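Local coordinates for NADP-dependent 2-hydroxyacid dehydrogenase (PDB 4XCV), which probably catalyses the NADP(H)-dependent interconversion of 2-hydroxy acids and 2-oxo acids, and binds NADPH between its two domains, at residues I33-P38 with R43-T48; N66-F71 with A302-G307; E105-Q110 with Q153-K158; I134-A139 with G223-P228; E214-L219 with T242-A247. All blocks are in the same frame, centred on the assembly; numbering follows the deposited sequence.

Contact 1: I33-P38 with R43-T48; sequences INLADP and RDFSET
Ile33, on strand 32-34, one of the two outermost strands of the five-stranded parallel sheet of the flavodoxin-like N-terminal domain, meets Arg43 and Phe45 of the loop that leads on to strand 50-54. From its CB the side chain divides. CG1 sets itself over one face of the Arg43 guanidinium, 3.5 Å above the plane and centred on it. The other branch, CG2, lies opposite the backbone N (chi1 is -57° for CG1) and reaches Phe45 CE1 at 3.6 Å, obliquely to the ring. At the tip, CD1 touches both neighbours, with Arg43 CZ at 3.8 Å and Phe45 CD1 at the same distance. The polar end of Arg43 is held by Asn40, to which NH1 is hydrogen-bonded. Leu35 CD2 approaches Phe45 CZ at 3.6 Å, at the ring edge, while the carbonyl Arg43 O stands over a face of that ring. Beyond the ring Asp44 forms an Asx turn, its OD1 accepting from Ser46 N (2.8 Å) and Ser46 OG on the same face of the carboxylate.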
# COMPACT_ATOMS: atom_id res chain seq x y z
N ILE A 33 -31.34 20.64 -18.26
CA ILE A 33 -32.59 19.91 -18.59
C ILE A 33 -32.41 18.50 -18.05
O ILE A 33 -31.68 17.68 -18.66
CB ILE A 33 -32.88 19.85 -20.09
CG1 ILE A 33 -32.95 21.25 -20.66
CG2 ILE A 33 -34.22 19.13 -20.32
CD1 ILE A 33 -33.18 21.33 -22.15
N ASN A 34 -33.03 18.19 -16.92
CA ASN A 34 -32.90 16.88 -16.33
C ASN A 34 -33.97 15.97 -16.94
O ASN A 34 -35.16 16.14 -16.66
CB ASN A 34 -33.03 16.96 -14.82
CG ASN A 34 -32.83 15.62 -14.16
OD1 ASN A 34 -32.67 14.59 -14.81
ND2 ASN A 34 -32.81 15.65 -12.82
N LEU A 35 -33.56 15.01 -17.77
CA LEU A 35 -34.53 14.12 -18.43
C LEU A 35 -35.25 13.19 -17.45
O LEU A 35 -36.28 12.58 -17.85
CB LEU A 35 -33.86 13.30 -19.52
CG LEU A 35 -33.84 14.02 -20.88
CD1 LEU A 35 -33.34 13.13 -22.00
CD2 LEU A 35 -35.22 14.48 -21.30
N ALA A 36 -34.80 13.08 -16.19
CA ALA A 36 -35.57 12.31 -15.19
C ALA A 36 -36.85 13.02 -14.74
O ALA A 36 -37.75 12.39 -14.13
CB ALA A 36 -34.70 12.02 -13.97
N ASP A 37 -36.97 14.29 -15.02
CA ASP A 37 -38.11 15.09 -14.57
C ASP A 37 -39.24 14.90 -15.57
O ASP A 37 -39.07 15.24 -16.75
CB ASP A 37 -37.69 16.57 -14.54
CG ASP A 37 -38.76 17.49 -13.96
OD1 ASP A 37 -39.93 17.10 -13.89
OD2 ASP A 37 -38.40 18.66 -13.67
N PRO A 38 -40.42 14.43 -15.12
CA PRO A 38 -41.55 14.32 -16.04
C PRO A 38 -41.98 15.61 -16.75
O PRO A 38 -42.58 15.54 -17.82
CB PRO A 38 -42.69 13.81 -15.15
CG PRO A 38 -42.05 13.28 -13.95
CD PRO A 38 -40.77 13.99 -13.76
N ARG A 43 -40.10 18.47 -23.69
CA ARG A 43 -39.21 19.61 -23.78
C ARG A 43 -38.63 19.74 -25.18
O ARG A 43 -38.25 18.73 -25.78
CB ARG A 43 -38.07 19.40 -22.78
CG ARG A 43 -37.13 20.55 -22.60
CD ARG A 43 -37.71 21.66 -21.79
NE ARG A 43 -36.73 22.71 -21.54
CZ ARG A 43 -36.13 22.98 -20.38
NH1 ARG A 43 -36.31 22.29 -19.25
NH2 ARG A 43 -35.32 24.01 -20.33
N ASP A 44 -38.56 20.96 -25.69
CA ASP A 44 -37.90 21.30 -26.97
C ASP A 44 -36.38 21.31 -26.77
O ASP A 44 -35.87 22.11 -26.00
CB ASP A 44 -38.41 22.68 -27.41
CG ASP A 44 -37.97 23.09 -28.77
OD1 ASP A 44 -37.07 22.44 -29.31
OD2 ASP A 44 -38.66 23.99 -29.35
N PHE A 45 -35.66 20.43 -27.48
CA PHE A 45 -34.19 20.40 -27.48
C PHE A 45 -33.60 20.98 -28.76
O PHE A 45 -32.41 20.70 -29.07
CB PHE A 45 -33.64 18.95 -27.32
CG PHE A 45 -34.13 18.25 -26.10
CD1 PHE A 45 -34.30 18.92 -24.91
CD2 PHE A 45 -34.41 16.90 -26.12
CE1 PHE A 45 -34.84 18.28 -23.81
CE2 PHE A 45 -34.91 16.25 -25.01
CZ PHE A 45 -35.14 16.96 -23.84
N SER A 46 -34.32 21.80 -29.50
CA SER A 46 -33.77 22.33 -30.73
C SER A 46 -32.50 23.18 -30.53
O SER A 46 -31.66 23.21 -31.42
CB SER A 46 -34.82 23.05 -31.56
OG SER A 46 -35.23 24.24 -30.94
N GLU A 47 -32.37 23.86 -29.41
CA GLU A 47 -31.20 24.73 -29.19
C GLU A 47 -30.08 24.03 -28.42
O GLU A 47 -29.02 24.59 -28.29
CB GLU A 47 -31.60 26.00 -28.46
CG GLU A 47 -32.67 26.81 -29.19
CD GLU A 47 -32.14 27.51 -30.43
OE1 GLU A 47 -30.94 27.35 -30.74
OE2 GLU A 47 -32.93 28.22 -31.10
N THR A 48 -30.33 22.82 -27.94
CA THR A 48 -29.38 22.17 -27.06
C THR A 48 -28.06 21.89 -27.74
O THR A 48 -28.05 21.31 -28.81
CB THR A 48 -30.02 20.87 -26.53
OG1 THR A 48 -31.32 21.18 -26.02
CG2 THR A 48 -29.10 20.23 -25.46

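Contact 2: N66-F71 with A302-G307; sequences NLKVIF and ARFERG
Val69 and Phe304 form the close part of this contact, a CH-pi interaction between strand 69-72 and the last turn of helix 292-305. Val69 CG2 is 4.0 Å from the Phe304 ring centroid and only 13° off the ring normal, so the methyl stands squarely over a face. Phe304 extends to meet it because its CG lies opposite the backbone N (chi1 -169°), and the two side chains come from opposite directions. The other methyl of Val69, CG1, is 3.6 Å above the plane of the Phe71 ring, shifted toward the rim; Phe71 in turn packs on Val297 and Ile301 of the same helix.

The solvent side is looser and less certain. There, in the modelled conformer, one of two, the chain of Lys68 crosses Phe304 nearly at right angles, and its CD is 4.1 Å from Phe304 CE2 at the ring edge, while NZ leads away to a salt bridge with Glu49. Replacing Phe304 with an alanine would probably leave Val69 CG2 without its aromatic cover and open a gap between strand and helix end. The helix closes in a Schellman motif at Gly307, whose N bonds to Phe304 O at 3.0 Å. A late helix returning to pack on the N-terminal sheet is an arrangement familiar from D-2-hydroxyacid dehydrogenases.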
# COMPACT_ATOMS: atom_id res chain seq x y z
N ASN A 66 -29.14 18.91 -32.80
CA ASN A 66 -28.18 19.98 -33.05
C ASN A 66 -27.08 20.00 -32.02
O ASN A 66 -26.33 20.98 -31.92
CB ASN A 66 -28.90 21.31 -33.08
CG ASN A 66 -30.00 21.32 -34.14
OD1 ASN A 66 -29.78 20.78 -35.25
ND2 ASN A 66 -31.13 21.89 -33.83
N LEU A 67 -26.92 18.88 -31.31
CA LEU A 67 -25.84 18.74 -30.33
C LEU A 67 -24.48 18.97 -30.98
O LEU A 67 -24.22 18.53 -32.10
CB LEU A 67 -25.84 17.34 -29.67
CG LEU A 67 -27.05 17.01 -28.82
CD1 LEU A 67 -27.00 15.54 -28.42
CD2 LEU A 67 -27.15 17.94 -27.61
N LYS A 68 -23.61 19.65 -30.23
CA LYS A 68 -22.20 19.87 -30.58
C LYS A 68 -21.25 18.91 -29.87
O LYS A 68 -20.20 18.59 -30.44
CB LYS A 68 -21.82 21.31 -30.26
CG LYS A 68 -22.68 22.33 -31.00
CD LYS A 68 -22.15 23.72 -30.75
CE LYS A 68 -22.78 24.78 -31.62
NZ LYS A 68 -24.06 25.23 -31.04
N VAL A 69 -21.54 18.52 -28.62
CA VAL A 69 -20.65 17.69 -27.84
C VAL A 69 -21.50 16.78 -26.98
O VAL A 69 -22.50 17.23 -26.39
CB VAL A 69 -19.69 18.49 -26.91
CG1 VAL A 69 -18.67 17.53 -26.30
CG2 VAL A 69 -19.01 19.64 -27.67
N ILE A 70 -21.09 15.52 -26.89
CA ILE A 70 -21.62 14.59 -25.91
C ILE A 70 -20.59 14.34 -24.80
O ILE A 70 -19.41 14.06 -25.10
CB ILE A 70 -21.99 13.23 -26.57
CG1 ILE A 70 -23.19 13.43 -27.49
CG2 ILE A 70 -22.25 12.14 -25.55
CD1 ILE A 70 -23.33 12.33 -28.51
N PHE A 71 -21.05 14.42 -23.55
CA PHE A 71 -20.25 14.11 -22.40
C PHE A 71 -20.73 12.84 -21.78
O PHE A 71 -21.90 12.69 -21.43
CB PHE A 71 -20.29 15.25 -21.38
CG PHE A 71 -19.70 16.53 -21.88
CD1 PHE A 71 -18.34 16.74 -21.75
CD2 PHE A 71 -20.46 17.49 -22.51
CE1 PHE A 71 -17.75 17.90 -22.22
CE2 PHE A 71 -19.89 18.68 -22.97
CZ PHE A 71 -18.53 18.88 -22.81
N ALA A 302 -16.17 25.38 -20.98
CA ALA A 302 -15.43 26.66 -20.98
C ALA A 302 -14.32 26.62 -22.03
O ALA A 302 -14.15 27.58 -22.78
CB ALA A 302 -14.87 26.96 -19.61
N ARG A 303 -13.57 25.53 -22.08
CA ARG A 303 -12.51 25.41 -23.10
C ARG A 303 -13.12 25.51 -24.48
O ARG A 303 -12.63 26.26 -25.33
CB ARG A 303 -11.81 24.08 -22.99
CG ARG A 303 -10.91 23.96 -21.79
CD ARG A 303 -10.32 22.57 -21.69
NE ARG A 303 -9.50 22.26 -22.85
CZ ARG A 303 -8.23 22.59 -22.97
NH1 ARG A 303 -7.56 23.23 -22.00
NH2 ARG A 303 -7.59 22.34 -24.13
N PHE A 304 -14.18 24.75 -24.71
CA PHE A 304 -14.84 24.72 -26.04
C PHE A 304 -15.31 26.12 -26.47
O PHE A 304 -15.12 26.53 -27.62
CB PHE A 304 -16.02 23.76 -26.01
CG PHE A 304 -16.61 23.44 -27.36
CD1 PHE A 304 -15.99 22.59 -28.24
CD2 PHE A 304 -17.84 23.93 -27.70
CE1 PHE A 304 -16.57 22.27 -29.46
CE2 PHE A 304 -18.44 23.59 -28.91
CZ PHE A 304 -17.81 22.76 -29.77
N GLU A 305 -15.86 26.87 -25.52
CA GLU A 305 -16.40 28.23 -25.77
C GLU A 305 -15.30 29.30 -25.90
O GLU A 305 -15.55 30.39 -26.45
CB GLU A 305 -17.45 28.57 -24.74
CG GLU A 305 -18.68 27.66 -24.94
CD GLU A 305 -19.85 27.89 -24.02
OE1 GLU A 305 -19.73 28.65 -23.03
OE2 GLU A 305 -20.87 27.22 -24.29
N ARG A 306 -14.07 28.99 -25.45
CA ARG A 306 -12.88 29.85 -25.76
C ARG A 306 -12.22 29.40 -27.08
O ARG A 306 -11.21 30.00 -27.51
CB ARG A 306 -11.87 29.84 -24.56
CG ARG A 306 -12.32 30.53 -23.28
CD ARG A 306 -11.18 30.88 -22.27
NE ARG A 306 -10.45 29.69 -22.02
CZ ARG A 306 -10.72 28.83 -21.05
NH1 ARG A 306 -11.52 29.16 -20.03
NH2 ARG A 306 -10.10 27.66 -21.06
N GLY A 307 -12.75 28.38 -27.75
CA GLY A 307 -12.18 27.87 -29.01
C GLY A 307 -11.03 26.91 -28.86
O GLY A 307 -10.36 26.56 -29.88

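Contact 3: E105-Q110 with Q153-K158; sequences EWVVMQ and QDAVAK
Val107 and Val108 of helix 100-116 face Ala155 and Lys158 of helix 150-162, and everything that passes between the two segments is apolar. Val107 CG1, opposite its backbone nitrogen at chi1 168°, meets Ala155 CB at 4.1 Å. The small alanine lets the backbones approach to 6.8 Å between the CA atoms of Val107 and Ala155. One step along, Val108 CG2 touches Lys158 CB, also at 4.1 Å, the two side chains crossing at about a right angle. The seam continues onto Leu159, which both valines touch.

The ionic interactions run beside this seam. Lys158, extended beyond CG, brings NZ back to Asp154 OD2 at 2.8 Å, on the syn lone pair of that oxygen. The same OD2 is hydrogen-bonded to Ser104 OG, which ties the salt bridge to the first helix.

Contacts with the second subunit form a third group: Glu105 makes a salt bridge to Arg116 of that subunit, and Val108 and Lys158 pack on its Met162. Helix 150-162 begins within a Gly147, Gly149, Gly152 pattern consistent with the GxGxxG turn of a Rossmann dinucleotide-binding domain, here occupied by NADPH, and helix 100-116 packs against helix 150-162 beside the dimer interface.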
# COMPACT_ATOMS: atom_id res chain seq x y z
N GLU A 105 -4.00 4.36 -5.15
CA GLU A 105 -4.00 3.88 -3.75
C GLU A 105 -4.47 2.43 -3.75
O GLU A 105 -3.88 1.57 -3.06
CB GLU A 105 -4.94 4.69 -2.92
CG GLU A 105 -4.55 6.13 -2.61
CD GLU A 105 -5.68 6.99 -2.15
OE1 GLU A 105 -6.78 6.43 -1.86
OE2 GLU A 105 -5.54 8.24 -2.01
N TRP A 106 -5.57 2.15 -4.46
CA TRP A 106 -6.16 0.80 -4.45
C TRP A 106 -5.21 -0.20 -5.07
O TRP A 106 -4.99 -1.29 -4.50
CB TRP A 106 -7.51 0.83 -5.15
CG TRP A 106 -8.28 -0.46 -5.13
CD1 TRP A 106 -9.24 -0.80 -4.24
CD2 TRP A 106 -8.18 -1.57 -6.04
NE1 TRP A 106 -9.74 -2.04 -4.51
CE2 TRP A 106 -9.10 -2.53 -5.61
CE3 TRP A 106 -7.40 -1.84 -7.15
CZ2 TRP A 106 -9.25 -3.76 -6.26
CZ3 TRP A 106 -7.53 -3.06 -7.80
CH2 TRP A 106 -8.47 -3.98 -7.37
N VAL A 107 -4.63 0.14 -6.22
CA VAL A 107 -3.75 -0.80 -6.89
C VAL A 107 -2.54 -1.12 -6.02
O VAL A 107 -2.15 -2.28 -5.89
CB VAL A 107 -3.30 -0.24 -8.26
CG1 VAL A 107 -2.15 -1.05 -8.87
CG2 VAL A 107 -4.46 -0.15 -9.23
N VAL A 108 -1.89 -0.09 -5.49
CA VAL A 108 -0.70 -0.32 -4.67
C VAL A 108 -1.07 -1.14 -3.43
O VAL A 108 -0.36 -2.08 -3.06
CB VAL A 108 -0.02 1.00 -4.29
CG1 VAL A 108 1.00 0.82 -3.18
CG2 VAL A 108 0.59 1.61 -5.54
N MET A 109 -2.21 -0.82 -2.78
CA MET A 109 -2.62 -1.58 -1.60
C MET A 109 -2.84 -3.03 -1.94
O MET A 109 -2.38 -3.90 -1.21
CB MET A 109 -3.91 -0.98 -1.02
CG MET A 109 -4.32 -1.60 0.31
SD MET A 109 -5.85 -0.87 0.92
CE MET A 109 -6.96 -1.49 -0.28
N GLN A 110 -3.52 -3.32 -3.05
CA GLN A 110 -3.76 -4.70 -3.42
C GLN A 110 -2.48 -5.43 -3.73
O GLN A 110 -2.26 -6.55 -3.30
CB GLN A 110 -4.71 -4.80 -4.61
CG GLN A 110 -6.11 -4.22 -4.32
CD GLN A 110 -6.91 -4.97 -3.29
OE1 GLN A 110 -6.71 -6.11 -2.96
NE2 GLN A 110 -7.87 -4.21 -2.67
N GLN A 153 -0.65 4.67 -16.13
CA GLN A 153 0.63 5.34 -15.96
C GLN A 153 0.85 5.86 -14.56
O GLN A 153 1.99 5.93 -14.10
CB GLN A 153 0.81 6.43 -17.00
CG GLN A 153 0.97 5.87 -18.40
CD GLN A 153 1.13 6.97 -19.43
OE1 GLN A 153 0.41 7.03 -20.44
NE2 GLN A 153 2.08 7.82 -19.19
N ASP A 154 -0.21 6.25 -13.85
CA ASP A 154 -0.05 6.63 -12.47
C ASP A 154 0.27 5.46 -11.57
O ASP A 154 1.12 5.55 -10.68
CB ASP A 154 -1.29 7.38 -11.99
CG ASP A 154 -1.02 8.18 -10.73
OD1 ASP A 154 -0.25 9.18 -10.84
OD2 ASP A 154 -1.51 7.90 -9.64
N ALA A 155 -0.40 4.33 -11.80
CA ALA A 155 -0.13 3.12 -11.03
C ALA A 155 1.28 2.67 -11.22
O ALA A 155 1.96 2.28 -10.26
CB ALA A 155 -1.14 2.04 -11.41
N VAL A 156 1.75 2.63 -12.46
CA VAL A 156 3.14 2.24 -12.73
C VAL A 156 4.11 3.07 -11.91
O VAL A 156 5.03 2.53 -11.30
CB VAL A 156 3.46 2.34 -14.23
CG1 VAL A 156 4.98 2.36 -14.51
CG2 VAL A 156 2.77 1.25 -15.03
N ALA A 157 3.95 4.39 -11.94
CA ALA A 157 4.88 5.29 -11.27
C ALA A 157 4.94 4.97 -9.78
O ALA A 157 6.05 4.92 -9.17
CB ALA A 157 4.52 6.73 -11.50
N LYS A 158 3.78 4.75 -9.16
CA LYS A 158 3.73 4.55 -7.71
C LYS A 158 4.18 3.16 -7.29
O LYS A 158 4.89 3.02 -6.28
CB LYS A 158 2.37 4.93 -7.19
CG LYS A 158 2.22 6.46 -7.27
CD LYS A 158 0.81 6.89 -7.17
CE LYS A 158 0.76 8.39 -7.09
NZ LYS A 158 -0.64 8.84 -7.16

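Contact 4: I134-A139 with G223-P228; sequences IAPEAA and GALGQP
Gly226 N bonds to Gly223 O at 3.0 Å, closing a type I beta turn whose second residue, Ala224, presents its methyl to Pro136. Across the contact the touching is done by the proline ring. Pro136 CG lies 4.0 Å from Ala224 CB, and Pro136 CB is almost as near to the same methyl, so two ring carbons share one partner. Pro136 CG also approaches the carbonyl oxygen Ala224 O at 3.7 Å, a van der Waals contact. Farther along the turn, Leu225 CD2 comes within 4.4 Å of Pro136 CG; with CG opposite the carbonyl carbon (chi1 -57°), the leucine reaches the proline by its tip.

Both segments lead into strands of the parallel Rossmann sheet, 142-146 and 229-232, which are separated there by strand 196-199. The contact therefore joins two loops at the N-terminal ends of these strands, away from the C-terminal ends where such domains usually bind the dinucleotide. It is a slight surface contact, burying 101 Å² in all. Pro136 is also backed by Leu115 of helix 100-116 and by Val141, and nearby Ala138 N bonds to Glu105 of the second subunit. Gly226, the last residue of the turn, has phi 91° and psi -67°, and a weak bond of 3.0 Å from Gln227 N to Leu225 O spans it as a gamma turn; a beta carbon at Gly226 would press on Leu225 O.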
# COMPACT_ATOMS: atom_id res chain seq x y z
N ILE A 134 6.87 -15.48 5.36
CA ILE A 134 7.98 -15.02 4.50
C ILE A 134 7.41 -14.29 3.32
O ILE A 134 6.52 -14.81 2.64
CB ILE A 134 8.77 -16.25 3.99
CG1 ILE A 134 9.31 -17.04 5.14
CG2 ILE A 134 9.85 -15.77 3.02
CD1 ILE A 134 10.25 -16.26 6.03
N ALA A 135 7.91 -13.10 3.04
CA ALA A 135 7.51 -12.39 1.84
C ALA A 135 8.75 -11.88 1.15
O ALA A 135 9.68 -11.40 1.79
CB ALA A 135 6.60 -11.23 2.17
N PRO A 136 8.78 -12.00 -0.16
CA PRO A 136 9.89 -11.43 -0.87
C PRO A 136 9.80 -9.90 -0.90
O PRO A 136 8.70 -9.36 -0.78
CB PRO A 136 9.71 -11.95 -2.30
CG PRO A 136 8.27 -12.20 -2.45
CD PRO A 136 7.72 -12.47 -1.06
N GLU A 137 10.93 -9.22 -1.03
CA GLU A 137 10.83 -7.75 -1.24
C GLU A 137 10.19 -7.47 -2.61
O GLU A 137 10.19 -8.32 -3.53
CB GLU A 137 12.16 -7.04 -1.09
CG GLU A 137 13.17 -7.24 -2.16
CD GLU A 137 14.38 -6.33 -1.86
OE1 GLU A 137 14.32 -5.10 -2.04
OE2 GLU A 137 15.43 -6.86 -1.39
N ALA A 138 9.57 -6.30 -2.72
CA ALA A 138 8.86 -5.92 -3.91
C ALA A 138 9.72 -6.04 -5.16
O ALA A 138 9.20 -6.42 -6.19
CB ALA A 138 8.33 -4.51 -3.78
N ALA A 139 11.01 -5.72 -5.04
CA ALA A 139 11.89 -5.78 -6.23
C ALA A 139 12.01 -7.15 -6.85
O ALA A 139 12.39 -7.28 -8.02
CB ALA A 139 13.26 -5.22 -5.89
N GLY A 223 7.77 -17.68 -10.27
CA GLY A 223 8.12 -16.41 -9.66
C GLY A 223 8.16 -16.39 -8.14
O GLY A 223 7.88 -17.37 -7.45
N ALA A 224 8.50 -15.22 -7.61
CA ALA A 224 8.79 -15.08 -6.18
C ALA A 224 7.57 -15.21 -5.28
O ALA A 224 7.75 -15.52 -4.09
CB ALA A 224 9.52 -13.76 -5.92
N LEU A 225 6.37 -15.04 -5.82
CA LEU A 225 5.11 -15.32 -5.09
C LEU A 225 4.66 -16.74 -5.13
O LEU A 225 3.61 -17.08 -4.52
CB LEU A 225 3.92 -14.53 -5.68
CG LEU A 225 4.11 -13.06 -5.70
CD1 LEU A 225 2.96 -12.40 -6.45
CD2 LEU A 225 4.26 -12.51 -4.30
N GLY A 226 5.33 -17.58 -5.93
CA GLY A 226 4.92 -18.96 -6.03
C GLY A 226 3.93 -19.15 -7.17
O GLY A 226 4.23 -19.84 -8.16
N GLN A 227 2.75 -18.56 -7.00
CA GLN A 227 1.68 -18.60 -7.99
C GLN A 227 1.30 -17.17 -8.32
O GLN A 227 1.30 -16.31 -7.43
CB GLN A 227 0.48 -19.36 -7.48
CG GLN A 227 0.76 -20.84 -7.18
CD GLN A 227 -0.22 -21.47 -6.18
OE1 GLN A 227 -0.53 -20.88 -5.15
NE2 GLN A 227 -0.63 -22.70 -6.45
N PRO A 228 1.01 -16.88 -9.59
CA PRO A 228 0.71 -15.51 -9.96
C PRO A 228 -0.66 -15.03 -9.53
O PRO A 228 -1.54 -15.81 -9.16
CB PRO A 228 0.84 -15.54 -11.49
CG PRO A 228 0.44 -16.93 -11.85
CD PRO A 228 0.93 -17.80 -10.73

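Contact 5: E214-L219 with T242-A247; sequences ELFKKL and TDIVSA
Phe216, on the short helix 213-216, inserts its ring against helix 241-250 of the Rossmann domain; in sequence, strand 229-232 separates the two helices. The ring is placed by a first torsion of -59°, which sets CG opposite the carbonyl carbon and carries one side of the ring along three residues of the other helix. Phe216 CZ meets Ile244 CG1 at 3.7 Å, and Phe216 CD2 meets Ala247 CB at 4.0 Å, both obliquely to the ring. Asp243 comes in nearer the ring plane, its backbone C 4.0 Å from Phe216 CE2 at the edge. Ile244 adopts the same first torsion (-59°), so its CG1 lies beside its own backbone N, and Phe216 CE2 touches this pair, with Ile244 N at 3.8 Å.

The Phe216 ring also meets that of Phe230 on the intervening strand. With alanine in place of Phe216, Ile244 CG1 and Ala247 CB would probably lose the ring they pack on, and Phe230 its ring partner. The carboxylate of Asp243 turns to the other helix, where OD2 accepts from Ser213 N. Outside the apolar seam, Lys218 NZ, which also pairs with Asp188, makes a salt bridge to Glu214 OE2 at 3.3 Å, on its anti side and 27° out of the carboxylate plane.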
# COMPACT_ATOMS: atom_id res chain seq x y z
N GLU A 214 -7.11 -19.42 -20.47
CA GLU A 214 -5.92 -19.46 -21.30
C GLU A 214 -4.91 -18.36 -20.91
O GLU A 214 -3.69 -18.60 -20.86
CB GLU A 214 -6.33 -19.25 -22.76
CG GLU A 214 -5.18 -19.34 -23.75
CD GLU A 214 -5.58 -19.00 -25.20
OE1 GLU A 214 -6.78 -19.12 -25.54
OE2 GLU A 214 -4.68 -18.64 -26.01
N LEU A 215 -5.42 -17.15 -20.66
CA LEU A 215 -4.54 -16.06 -20.25
C LEU A 215 -3.88 -16.37 -18.90
O LEU A 215 -2.69 -16.17 -18.71
CB LEU A 215 -5.33 -14.76 -20.20
CG LEU A 215 -4.55 -13.52 -19.80
CD1 LEU A 215 -5.03 -12.31 -20.58
CD2 LEU A 215 -4.60 -13.25 -18.31
N PHE A 216 -4.65 -16.87 -17.93
CA PHE A 216 -4.08 -17.11 -16.60
C PHE A 216 -2.98 -18.16 -16.62
O PHE A 216 -2.00 -18.05 -15.89
CB PHE A 216 -5.15 -17.54 -15.59
CG PHE A 216 -6.28 -16.54 -15.41
CD1 PHE A 216 -6.04 -15.18 -15.36
CD2 PHE A 216 -7.58 -16.97 -15.32
CE1 PHE A 216 -7.08 -14.29 -15.22
CE2 PHE A 216 -8.62 -16.09 -15.18
CZ PHE A 216 -8.36 -14.74 -15.13
N LYS A 217 -3.14 -19.14 -17.50
CA LYS A 217 -2.11 -20.18 -17.67
C LYS A 217 -0.82 -19.67 -18.29
O LYS A 217 0.18 -20.42 -18.30
CB LYS A 217 -2.66 -21.37 -18.46
CG LYS A 217 -3.66 -22.22 -17.70
CD LYS A 217 -4.32 -23.21 -18.61
CE LYS A 217 -5.62 -23.73 -18.04
NZ LYS A 217 -5.54 -24.12 -16.61
N LYS A 218 -0.83 -18.44 -18.84
CA LYS A 218 0.39 -17.84 -19.43
C LYS A 218 1.19 -16.98 -18.45
O LYS A 218 2.33 -16.63 -18.72
CB LYS A 218 0.01 -17.02 -20.65
CG LYS A 218 -0.40 -17.91 -21.81
CD LYS A 218 -0.83 -17.06 -22.98
CE LYS A 218 -1.30 -17.84 -24.17
NZ LYS A 218 -2.09 -16.88 -25.00
N LEU A 219 0.63 -16.68 -17.29
CA LEU A 219 1.34 -15.87 -16.29
C LEU A 219 2.51 -16.64 -15.73
O LEU A 219 2.56 -17.88 -15.79
CB LEU A 219 0.38 -15.48 -15.17
CG LEU A 219 -0.65 -14.43 -15.58
CD1 LEU A 219 -1.76 -14.29 -14.54
CD2 LEU A 219 -0.00 -13.09 -15.86
N THR A 242 -15.89 -17.47 -13.84
CA THR A 242 -15.80 -18.89 -13.59
C THR A 242 -14.37 -19.41 -13.82
O THR A 242 -13.94 -20.39 -13.18
CB THR A 242 -16.88 -19.66 -14.33
OG1 THR A 242 -16.97 -20.98 -13.77
CG2 THR A 242 -16.59 -19.69 -15.80
N ASP A 243 -13.62 -18.76 -14.71
CA ASP A 243 -12.25 -19.15 -14.95
C ASP A 243 -11.34 -18.65 -13.84
O ASP A 243 -10.34 -19.31 -13.53
CB ASP A 243 -11.72 -18.61 -16.28
CG ASP A 243 -12.38 -19.24 -17.50
OD1 ASP A 243 -13.20 -20.19 -17.38
OD2 ASP A 243 -12.03 -18.77 -18.63
N ILE A 244 -11.64 -17.49 -13.25
CA ILE A 244 -10.90 -17.05 -12.06
C ILE A 244 -11.09 -18.09 -10.95
O ILE A 244 -10.15 -18.51 -10.33
CB ILE A 244 -11.34 -15.66 -11.57
CG1 ILE A 244 -11.16 -14.60 -12.66
CG2 ILE A 244 -10.62 -15.33 -10.28
CD1 ILE A 244 -11.85 -13.32 -12.32
N VAL A 245 -12.34 -18.49 -10.70
CA VAL A 245 -12.62 -19.46 -9.66
C VAL A 245 -11.82 -20.77 -9.91
O VAL A 245 -11.18 -21.29 -9.02
CB VAL A 245 -14.12 -19.76 -9.58
CG1 VAL A 245 -14.44 -20.85 -8.55
CG2 VAL A 245 -14.91 -18.51 -9.22
N SER A 246 -11.90 -21.31 -11.12
CA SER A 246 -11.19 -22.54 -11.42
C SER A 246 -9.69 -22.39 -11.27
O SER A 246 -9.02 -23.29 -10.77
CB SER A 246 -11.55 -23.02 -12.83
OG SER A 246 -12.92 -23.44 -12.88
N ALA A 247 -9.17 -21.25 -11.73
CA ALA A 247 -7.71 -21.02 -11.68
C ALA A 247 -7.22 -20.93 -10.25
O ALA A 247 -6.13 -21.45 -9.92
CB ALA A 247 -7.34 -19.77 -12.47

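How the contacts relate
Contacts 1 and 2 both reach the N-terminal sheet, one through a loop and one through a late helix, and touch each other, Ser46 O lying 2.8 Å from Asn66 ND2 in a probable hydrogen bond. Contacts 3, 4 and 5 lie in the coenzyme domain, and their segments fall within the chain loop that contact 2 closes. Contacts 1, 3 and 5 are buried, contact 2 is partly so, and contact 4 is at the surface. Aromatic rings carry contacts 2 and 5, and contact 1 adds a guanidinium face to its ring, whereas contact 3 uses small aliphatic groups and contact 4 a proline on a turn. Contacts 3 and 4 both reach the second subunit. Contacts 4 and 5 meet where Pro228 CG packs on Leu219 CB.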